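Local coordinates for protein endoglucanase (Uncultured bacterium, PDB 3X17) that hydrolyses internal beta-1,4-glucosidic bonds of cellulose, as a family 9 endoglucanase whose catalytic domain is an (alpha/alpha)6 barrel, at residues Y154-D159 / Y266-T271; D159-A164 / R238-V243; K182-T187 / T272-K277. One frame throughout, in Å; residues are numbered along the deposited sequence.

Contact 1: residues Y154-D159 / Y266-T271; sequences YVLVDD and YVYRIT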
loop_
_atom_site.group_PDB
_atom_site.type_symbol
_atom_site.label_atom_id
_atom_site.label_comp_id
_atom_site.label_asym_id
_atom_site.label_seq_id
_atom_site.Cartn_x
_atom_site.Cartn_y
_atom_site.Cartn_z
ATOM N N TYR A 154 20.203 -20.348 -0.010
ATOM C CA TYR A 154 21.612 -20.599 0.303
ATOM C C TYR A 154 22.308 -19.271 0.559
ATOM O O TYR A 154 22.133 -18.320 -0.207
ATOM C CB TYR A 154 22.282 -21.320 -0.887
ATOM C CG TYR A 154 21.750 -22.721 -1.078
ATOM C CD1 TYR A 154 20.557 -22.944 -1.768
ATOM C CD2 TYR A 154 22.316 -23.797 -0.388
ATOM C CE1 TYR A 154 20.050 -24.229 -1.927
ATOM C CE2 TYR A 154 21.808 -25.076 -0.522
ATOM C CZ TYR A 154 20.663 -25.286 -1.264
ATOM O OH TYR A 154 20.133 -26.559 -1.338
ATOM N N VAL A 155 23.135 -19.220 1.589
ATOM C CA VAL A 155 23.824 -17.981 1.952
ATOM C C VAL A 155 24.759 -17.535 0.844
ATOM O O VAL A 155 25.618 -18.309 0.429
ATOM C CB VAL A 155 24.650 -18.163 3.230
ATOM C CG1 VAL A 155 25.397 -16.886 3.547
ATOM C CG2 VAL A 155 23.737 -18.568 4.394
ATOM N N LEU A 156 24.628 -16.288 0.395
ATOM C CA LEU A 156 25.457 -15.796 -0.687
ATOM C C LEU A 156 26.900 -15.488 -0.286
ATOM O O LEU A 156 27.813 -15.930 -0.964
ATOM C CB LEU A 156 24.824 -14.607 -1.408
ATOM C CG LEU A 156 25.654 -14.114 -2.609
ATOM C CD1 LEU A 156 25.721 -15.200 -3.686
ATOM C CD2 LEU A 156 25.076 -12.845 -3.208
ATOM N N VAL A 157 27.106 -14.743 0.803
ATOM C CA VAL A 157 28.465 -14.406 1.245
ATOM C C VAL A 157 28.808 -14.910 2.642
ATOM O O VAL A 157 27.930 -15.023 3.497
ATOM C CB VAL A 157 28.800 -12.880 1.114
ATOM C CG1 VAL A 157 28.285 -12.307 -0.218
ATOM C CG2 VAL A 157 28.313 -12.091 2.318
ATOM N N ASP A 158 30.088 -15.224 2.870
ATOM C CA ASP A 158 30.544 -15.667 4.194
ATOM C C ASP A 158 30.144 -14.644 5.247
ATOM O O ASP A 158 30.273 -13.441 5.046
ATOM C CB ASP A 158 32.073 -15.803 4.255
ATOM C CG ASP A 158 32.614 -16.947 3.399
ATOM O OD1 ASP A 158 31.835 -17.788 2.883
ATOM O OD2 ASP A 158 33.840 -16.948 3.186
ATOM N N ASP A 159 29.747 -15.126 6.410
ATOM C CA ASP A 159 29.612 -14.239 7.530
ATOM C C ASP A 159 30.003 -15.070 8.727
ATOM O O ASP A 159 30.345 -16.233 8.577
ATOM C CB ASP A 159 28.187 -13.624 7.628
ATOM C CG ASP A 159 27.078 -14.662 7.902
ATOM O OD1 ASP A 159 27.285 -15.594 8.719
ATOM O OD2 ASP A 159 25.960 -14.487 7.358
ATOM N N TYR A 266 19.230 -17.513 -3.259
ATOM C CA TYR A 266 20.298 -17.084 -2.361
ATOM C C TYR A 266 19.806 -16.069 -1.351
ATOM O O TYR A 266 18.905 -15.276 -1.629
ATOM C CB TYR A 266 21.463 -16.464 -3.133
ATOM C CG TYR A 266 22.204 -17.467 -3.981
ATOM C CD1 TYR A 266 23.168 -18.310 -3.426
ATOM C CD2 TYR A 266 21.882 -17.624 -5.321
ATOM C CE1 TYR A 266 23.824 -19.261 -4.212
ATOM C CE2 TYR A 266 22.505 -18.586 -6.103
ATOM C CZ TYR A 266 23.484 -19.387 -5.553
ATOM O OH TYR A 266 24.077 -20.331 -6.357
ATOM N N VAL A 267 20.409 -16.119 -0.173
ATOM C CA VAL A 267 20.085 -15.207 0.910
ATOM C C VAL A 267 21.178 -14.158 0.920
ATOM O O VAL A 267 22.351 -14.481 1.079
ATOM C CB VAL A 267 20.077 -15.966 2.251
ATOM C CG1 VAL A 267 19.896 -15.016 3.433
ATOM C CG2 VAL A 267 19.003 -17.046 2.206
ATOM N N TYR A 268 20.800 -12.930 0.596
ATOM C CA TYR A 268 21.759 -11.841 0.437
ATOM C C TYR A 268 22.140 -11.249 1.794
ATOM O O TYR A 268 21.497 -11.540 2.805
ATOM C CB TYR A 268 21.171 -10.789 -0.496
ATOM C CG TYR A 268 21.108 -11.255 -1.944
ATOM C CD1 TYR A 268 20.183 -12.210 -2.342
ATOM C CD2 TYR A 268 22.092 -10.880 -2.856
ATOM C CE1 TYR A 268 20.141 -12.666 -3.628
ATOM C CE2 TYR A 268 22.059 -11.337 -4.159
ATOM C CZ TYR A 268 21.081 -12.225 -4.532
ATOM O OH TYR A 268 21.060 -12.726 -5.801
ATOM N N ARG A 269 23.165 -10.401 1.803
ATOM C CA ARG A 269 23.868 -10.048 3.021
ATOM C C ARG A 269 23.007 -9.154 3.913
ATOM O O ARG A 269 22.099 -8.476 3.430
ATOM C CB ARG A 269 25.149 -9.300 2.665
ATOM C CG ARG A 269 24.875 -7.886 2.123
ATOM C CD ARG A 269 26.144 -7.195 1.689
ATOM N NE ARG A 269 26.826 -7.948 0.651
ATOM C CZ ARG A 269 28.138 -7.908 0.442
ATOM N NH1 ARG A 269 28.917 -7.102 1.168
ATOM N NH2 ARG A 269 28.666 -8.649 -0.525
ATOM N N ILE A 270 23.298 -9.161 5.213
ATOM C CA ILE A 270 22.539 -8.353 6.152
ATOM C C ILE A 270 22.672 -6.852 5.866
ATOM O O ILE A 270 23.660 -6.387 5.285
ATOM C CB ILE A 270 22.925 -8.617 7.603
ATOM C CG1 ILE A 270 24.391 -8.252 7.853
ATOM C CG2 ILE A 270 22.651 -10.079 7.986
ATOM C CD1 ILE A 270 24.616 -6.993 8.711
ATOM N N THR A 271 21.756 -6.102 6.477
ATOM C CA THR A 271 21.712 -4.667 6.386
ATOM C C THR A 271 21.161 -4.192 7.738
ATOM O O THR A 271 20.358 -4.899 8.363
ATOM C CB THR A 271 20.731 -4.331 5.270
ATOM O OG1 THR A 271 21.431 -3.940 4.078
ATOM C CG2 THR A 271 19.724 -3.365 5.691
HETATM O O HOH W 1 24.878 -13.519 2.140
#
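Tyr154 and Val155 pair with Tyr266 and Val267 in two parallel beta bridges. Two backbone hydrogen bonds hold them: Val267 N donates to Tyr154 O (2.8 Å), and Leu156 N donates to Val267 O (3.0 Å), so that Val267 binds the residues before and after Val155. Tyr154 O is met again by a CA-H...O contact from Tyr266 CA. Beyond Leu156 the backbones diverge, and a water takes over the pairing: it accepts from Val157 N and donates to Val267 O, which thus has two donors.

The apolar contacts lie mainly beyond the bridges. Leu156 has CG anti to its backbone N (chi1 -177°), and its two methyls divide the work: CD1 lies 4.0 Å from Tyr266 CD1, while CD2 presses closer on Tyr268, 3.5 Å from CE2. A branched aliphatic residue suits a place between two tyrosine rings. An alanine here would probably leave a gap where the methyls touch Tyr266 and Tyr268, with both rings less firmly held. On the sheet face shared by Val155 and Val267, beta-branched residues suit the extended backbone and are buried; Tyr154 and Tyr266 occupy the other face, where CB of Tyr154 touches the ring of Tyr266.

At the far end, Val157 sets CG2 over one face of the Arg269 guanidinium and brings CG1 to 3.7 Å from NH2. Two backbone bonds and one water thus fix which residues pair, while past the last bridge the side chains of Leu156 and Val157 are held by packing on Tyr266, Tyr268 and Arg269.

Contact 2: residues D159-A164 / R238-V243; sequences DPFYRA and RPDGAV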
loop_
_atom_site.group_PDB
_atom_site.type_symbol
_atom_site.label_atom_id
_atom_site.label_comp_id
_atom_site.label_asym_id
_atom_site.label_seq_id
_atom_site.Cartn_x
_atom_site.Cartn_y
_atom_site.Cartn_z
ATOM N N ASP A 159 29.747 -15.126 6.410
ATOM C CA ASP A 159 29.612 -14.239 7.530
ATOM C C ASP A 159 30.003 -15.070 8.727
ATOM O O ASP A 159 30.345 -16.233 8.577
ATOM C CB ASP A 159 28.187 -13.624 7.628
ATOM C CG ASP A 159 27.078 -14.662 7.902
ATOM O OD1 ASP A 159 27.285 -15.594 8.719
ATOM O OD2 ASP A 159 25.960 -14.487 7.358
ATOM N N PRO A 160 29.958 -14.484 9.910
ATOM C CA PRO A 160 30.382 -15.155 11.117
ATOM C C PRO A 160 29.668 -16.489 11.395
ATOM O O PRO A 160 30.158 -17.277 12.209
ATOM C CB PRO A 160 30.012 -14.146 12.195
ATOM C CG PRO A 160 30.197 -12.843 11.508
ATOM C CD PRO A 160 29.601 -13.082 10.160
ATOM N N PHE A 161 28.458 -16.677 10.871
ATOM C CA PHE A 161 27.697 -17.866 11.259
ATOM C C PHE A 161 27.790 -18.940 10.188
ATOM O O PHE A 161 27.805 -20.121 10.500
ATOM C CB PHE A 161 26.230 -17.515 11.584
ATOM C CG PHE A 161 26.087 -16.696 12.814
ATOM C CD1 PHE A 161 25.961 -17.313 14.050
ATOM C CD2 PHE A 161 26.335 -15.328 12.773
ATOM C CE1 PHE A 161 25.952 -16.575 15.215
ATOM C CE2 PHE A 161 26.315 -14.564 13.935
ATOM C CZ PHE A 161 26.086 -15.186 15.159
ATOM N N TYR A 162 27.829 -18.511 8.929
ATOM C CA TYR A 162 27.641 -19.394 7.799
ATOM C C TYR A 162 28.657 -19.074 6.705
ATOM O O TYR A 162 28.845 -17.898 6.333
ATOM C CB TYR A 162 26.243 -19.213 7.209
ATOM C CG TYR A 162 25.117 -19.346 8.204
ATOM C CD1 TYR A 162 24.822 -20.581 8.801
ATOM C CD2 TYR A 162 24.251 -18.278 8.428
ATOM C CE1 TYR A 162 23.763 -20.697 9.705
ATOM C CE2 TYR A 162 23.191 -18.384 9.317
ATOM C CZ TYR A 162 22.969 -19.574 9.983
ATOM O OH TYR A 162 21.879 -19.658 10.829
ATOM N N ARG A 163 29.206 -20.124 6.100
ATOM C CA ARG A 163 29.971 -19.943 4.879
ATOM C C ARG A 163 29.031 -19.837 3.680
ATOM O O ARG A 163 27.944 -20.430 3.678
ATOM C CB ARG A 163 30.963 -21.109 4.701
ATOM C CG ARG A 163 31.972 -21.233 5.863
ATOM C CD ARG A 163 33.037 -20.142 5.784
ATOM N NE ARG A 163 33.815 -20.005 7.021
ATOM C CZ ARG A 163 34.905 -20.707 7.335
ATOM N NH1 ARG A 163 35.335 -21.684 6.553
ATOM N NH2 ARG A 163 35.546 -20.465 8.475
ATOM N N ALA A 164 29.441 -19.055 2.681
ATOM C CA ALA A 164 28.739 -19.009 1.410
ATOM C C ALA A 164 28.376 -20.434 0.997
ATOM O O ALA A 164 29.214 -21.336 1.046
ATOM C CB ALA A 164 29.633 -18.315 0.286
ATOM N N ARG A 238 19.716 -13.695 11.842
ATOM C CA ARG A 238 20.940 -14.384 12.170
ATOM C C ARG A 238 21.034 -14.345 13.697
ATOM O O ARG A 238 20.484 -13.427 14.317
ATOM C CB ARG A 238 22.040 -13.555 11.524
ATOM C CG ARG A 238 23.353 -14.179 11.383
ATOM C CD ARG A 238 24.359 -13.072 11.578
ATOM N NE ARG A 238 24.803 -12.560 10.315
ATOM C CZ ARG A 238 25.649 -11.547 10.174
ATOM N NH1 ARG A 238 25.985 -10.776 11.209
ATOM N NH2 ARG A 238 26.109 -11.285 8.972
ATOM N N PRO A 239 21.712 -15.329 14.321
ATOM C CA PRO A 239 21.572 -15.410 15.769
ATOM C C PRO A 239 22.091 -14.187 16.517
ATOM O O PRO A 239 21.722 -13.973 17.675
ATOM C CB PRO A 239 22.413 -16.648 16.133
ATOM C CG PRO A 239 22.326 -17.506 14.918
ATOM C CD PRO A 239 22.389 -16.521 13.769
ATOM N N ASP A 240 22.930 -13.373 15.883
ATOM C CA ASP A 240 23.368 -12.167 16.570
ATOM C C ASP A 240 22.286 -11.070 16.488
ATOM O O ASP A 240 22.394 -10.044 17.153
ATOM C CB ASP A 240 24.757 -11.692 16.093
ATOM C CG ASP A 240 24.783 -11.314 14.611
ATOM O OD1 ASP A 240 23.800 -11.586 13.897
ATOM O OD2 ASP A 240 25.831 -10.829 14.148
ATOM N N GLY A 241 21.213 -11.330 15.724
ATOM C CA GLY A 241 20.087 -10.382 15.635
ATOM C C GLY A 241 20.047 -9.619 14.343
ATOM O O GLY A 241 19.014 -9.043 13.990
ATOM N N ALA A 242 21.113 -9.706 13.548
ATOM C CA ALA A 242 21.108 -9.064 12.235
ATOM C C ALA A 242 20.144 -9.770 11.259
ATOM O O ALA A 242 19.881 -10.948 11.401
ATOM C CB ALA A 242 22.538 -9.012 11.648
ATOM N N VAL A 243 19.621 -9.036 10.282
ATOM C CA VAL A 243 18.593 -9.565 9.384
ATOM C C VAL A 243 19.038 -9.460 7.926
ATOM O O VAL A 243 19.530 -8.410 7.500
ATOM C CB VAL A 243 17.215 -8.858 9.584
ATOM C CG1 VAL A 243 16.152 -9.402 8.604
ATOM C CG2 VAL A 243 16.735 -9.055 11.009
#
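Phe161 and Arg238 bring two loops together with their CA atoms 7.7 Å apart, the second loop being folded as a type I turn from Arg238 to Gly241. Pro239, with its ring-restricted phi, suits the second position of that turn, and Gly241 the fourth, where its positive phi would drive a CB against the preceding carbonyl oxygen.

The Phe161 ring is the main apolar surface. Pro239 CD stands over one face, 3.8 Å from the ring centroid and 16° off its normal, a CH-pi contact. Arg238 runs obliquely past the ring, its CG 3.5 Å from Phe161 CD2, and Asp240 CG approaches Phe161 CE2 at 3.7 Å.

The charges form a network of unequal links. Within the turn, Arg238 NH1 donates nearly in the guanidinium plane to the syn lone pair of Asp240 OD2 (2.9 Å). Across the loops, Asp159 and Arg238 meet tip to tip, but the salt bridge from Asp159 OD2 to Arg238 NH2 is long, at 3.6 Å, and the carboxylate and guanidinium planes are 64° apart. Arg238 NE is buried with no partner in the model. On its own side, Asp159 OD1 accepts from Phe161 N at 2.7 Å, an Asx turn, extended by Tyr162 N at 3.0 Å into an Asx motif that shapes the loop presenting Phe161.

OD2 of Asp159 also bonds Tyr244 OH on strand 243-249, and Arg238 packs on that tyrosine too. Phe310 of helix 294-312 backs Arg238, Asp240 and Ala242, placing this surface contact between that helix and strand 243-249.

Contact 3: residues K182-T187 / T272-K277; sequences KYVTTT and TQDTAK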
loop_
_atom_site.group_PDB
_atom_site.type_symbol
_atom_site.label_atom_id
_atom_site.label_comp_id
_atom_site.label_asym_id
_atom_site.label_seq_id
_atom_site.Cartn_x
_atom_site.Cartn_y
_atom_site.Cartn_z
ATOM N N LYS A 182 11.816 -12.279 -2.400
ATOM C CA LYS A 182 11.260 -11.964 -1.093
ATOM C C LYS A 182 12.239 -11.013 -0.421
ATOM O O LYS A 182 13.441 -11.197 -0.494
ATOM C CB LYS A 182 11.108 -13.233 -0.268
ATOM C CG LYS A 182 10.316 -14.352 -1.009
ATOM C CD LYS A 182 10.000 -15.534 -0.100
ATOM C CE LYS A 182 11.259 -16.210 0.430
ATOM N NZ LYS A 182 10.939 -17.595 0.978
ATOM N N TYR A 183 11.740 -9.897 0.065
ATOM C CA TYR A 183 12.643 -8.793 0.380
ATOM C C TYR A 183 12.280 -8.285 1.747
ATOM O O TYR A 183 11.126 -7.961 1.993
ATOM C CB TYR A 183 12.437 -7.663 -0.613
ATOM C CG TYR A 183 12.651 -8.024 -2.045
ATOM C CD1 TYR A 183 11.597 -8.511 -2.806
ATOM C CD2 TYR A 183 13.849 -7.698 -2.691
ATOM C CE1 TYR A 183 11.725 -8.715 -4.148
ATOM C CE2 TYR A 183 13.988 -7.878 -4.063
ATOM C CZ TYR A 183 12.948 -8.429 -4.774
ATOM O OH TYR A 183 13.080 -8.654 -6.128
ATOM N N VAL A 184 13.244 -8.233 2.650
ATOM C CA VAL A 184 12.931 -7.843 4.014
ATOM C C VAL A 184 12.441 -6.378 4.112
ATOM O O VAL A 184 11.645 -6.029 5.005
ATOM C CB VAL A 184 14.125 -8.043 4.946
ATOM C CG1 VAL A 184 13.904 -7.236 6.239
ATOM C CG2 VAL A 184 14.271 -9.519 5.297
ATOM N N THR A 185 12.856 -5.554 3.156
ATOM C CA THR A 185 12.724 -4.112 3.283
ATOM C C THR A 185 11.258 -3.723 3.057
ATOM O O THR A 185 10.704 -2.908 3.788
ATOM C CB THR A 185 13.682 -3.378 2.284
ATOM O OG1 THR A 185 15.033 -3.853 2.480
ATOM C CG2 THR A 185 13.645 -1.860 2.493
ATOM N N THR A 186 10.595 -4.425 2.145
ATOM C CA THR A 186 9.171 -4.215 1.894
ATOM C C THR A 186 8.303 -5.072 2.809
ATOM O O THR A 186 7.221 -4.647 3.204
ATOM C CB THR A 186 8.802 -4.539 0.419
ATOM O OG1 THR A 186 9.464 -5.750 0.037
ATOM C CG2 THR A 186 9.220 -3.395 -0.534
ATOM N N THR A 187 8.741 -6.299 3.086
ATOM C CA THR A 187 7.980 -7.207 3.931
ATOM C C THR A 187 7.766 -6.615 5.310
ATOM O O THR A 187 6.671 -6.708 5.854
ATOM C CB THR A 187 8.658 -8.616 4.097
ATOM O OG1 THR A 187 8.628 -9.299 2.847
ATOM C CG2 THR A 187 7.872 -9.517 5.127
ATOM N N THR A 272 21.650 -3.054 8.231
ATOM C CA THR A 272 21.127 -2.474 9.467
ATOM C C THR A 272 19.724 -1.886 9.318
ATOM O O THR A 272 18.936 -2.011 10.236
ATOM C CB THR A 272 22.077 -1.414 10.069
ATOM O OG1 THR A 272 22.468 -0.493 9.040
ATOM C CG2 THR A 272 23.322 -2.091 10.624
ATOM N N GLN A 273 19.399 -1.260 8.178
ATOM C CA GLN A 273 18.002 -0.828 7.946
ATOM C C GLN A 273 16.995 -1.977 8.010
ATOM O O GLN A 273 15.921 -1.836 8.583
ATOM C CB GLN A 273 17.829 0.010 6.654
ATOM C CG GLN A 273 18.197 -0.692 5.350
ATOM C CD GLN A 273 16.994 -1.280 4.618
ATOM O OE1 GLN A 273 15.868 -1.294 5.144
ATOM N NE2 GLN A 273 17.232 -1.813 3.414
ATOM N N ASP A 274 17.340 -3.111 7.408
ATOM C CA ASP A 274 16.483 -4.279 7.470
ATOM C C ASP A 274 16.386 -4.770 8.904
ATOM O O ASP A 274 15.315 -5.204 9.345
ATOM C CB ASP A 274 16.975 -5.409 6.546
ATOM C CG ASP A 274 16.748 -5.102 5.065
ATOM O OD1 ASP A 274 15.592 -4.798 4.691
ATOM O OD2 ASP A 274 17.721 -5.214 4.264
ATOM N N THR A 275 17.513 -4.766 9.613
ATOM C CA THR A 275 17.532 -5.255 10.975
ATOM C C THR A 275 16.580 -4.394 11.855
ATOM O O THR A 275 15.740 -4.912 12.615
ATOM C CB THR A 275 18.989 -5.251 11.515
ATOM O OG1 THR A 275 19.809 -6.115 10.705
ATOM C CG2 THR A 275 19.041 -5.714 12.945
ATOM N N ALA A 276 16.633 -3.083 11.644
ATOM C CA ALA A 276 15.815 -2.132 12.421
ATOM C C ALA A 276 14.327 -2.185 11.992
ATOM O O ALA A 276 13.438 -2.239 12.841
ATOM C CB ALA A 276 16.378 -0.699 12.240
ATOM N N LYS A 277 14.058 -2.228 10.690
ATOM C CA LYS A 277 12.686 -2.442 10.217
ATOM C C LYS A 277 12.063 -3.710 10.804
ATOM O O LYS A 277 10.936 -3.685 11.286
ATOM C CB LYS A 277 12.601 -2.520 8.700
ATOM C CG LYS A 277 12.656 -1.182 7.973
ATOM C CD LYS A 277 12.809 -1.437 6.473
ATOM C CE LYS A 277 12.591 -0.187 5.630
ATOM N NZ LYS A 277 13.886 0.560 5.494
#
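Thr185 meets Gln273, Asp274 and Lys277 with each atom of its side chain. CB lies 3.4 Å from Asp274 OD1. With chi1 at -54°, OG1 stands anti to the carbonyl carbon and CG2 anti to the backbone N. OG1 donates to Asp274 OD1 at 2.5 Å, a length shorter than expected and probably not exact, and accepts from Gln273 NE2 at 3.1 Å, with the N-H...O angle at 154° and OG1 tilted 19° out of the amide plane. CG2 has Lys277 CE as its apolar neighbour at 3.7 Å and also lies against the side of the Gln273 amide, 3.5 Å from OE1. A threonine suits the place because one short side chain supplies a donor, an acceptor and a methyl.

Gln273 is bent at chi2 and offers its amide N to Thr185, while its OE1 accepts from Lys277 NZ at 2.7 Å. Lys277 NZ also forms a salt bridge to Asp339, and the lysine side chain is about 4 Å from a calcium ion, probably the one Asp339 binds. Asp274 OD2 is hydrogen-bonded to His245 ND1, so each oxygen of this buried carboxylate has a partner; the neighbouring donors would probably stabilise its negative charge. Val184 crosses Asp274 obliquely, CG1 3.6 Å from Asp274 CB and nearer still to OD1.

Helices 184-200 and 272-288 meet at their first turns. Strand 243-249 passes beside them: the backbone of His245 hydrogen-bonds that of Val184, and the His245 side chain touches Thr185 and Gln273. Helix 337-351 supplies Trp342 against Lys277, and helix 221-235 packs on Val184 through Leu233.

The three contacts gather at one small mixed sheet, in which strand 265-271 lies between strands 154-155 and 243-249, with 182-183 beyond. Contacts 1 and 2 have centres 8 Å apart, share Asp159 and are tied by a probable hydrogen bond from Ala164 N to Asp158 OD1 (2.7 Å). Contact 3 lies deeper, with its centre 14 Å from that of contact 1; strands 182-183 and 265-271 run directly into its two helices. Contacts 2 and 3, 15 Å apart between centres, join where Val243 N probably bonds Thr275 OG1 (3.0 Å). Metals lie nearby: a zinc ion about 13 Å from the Val267 side chain, and a calcium ion about 4 Å from that of Lys277.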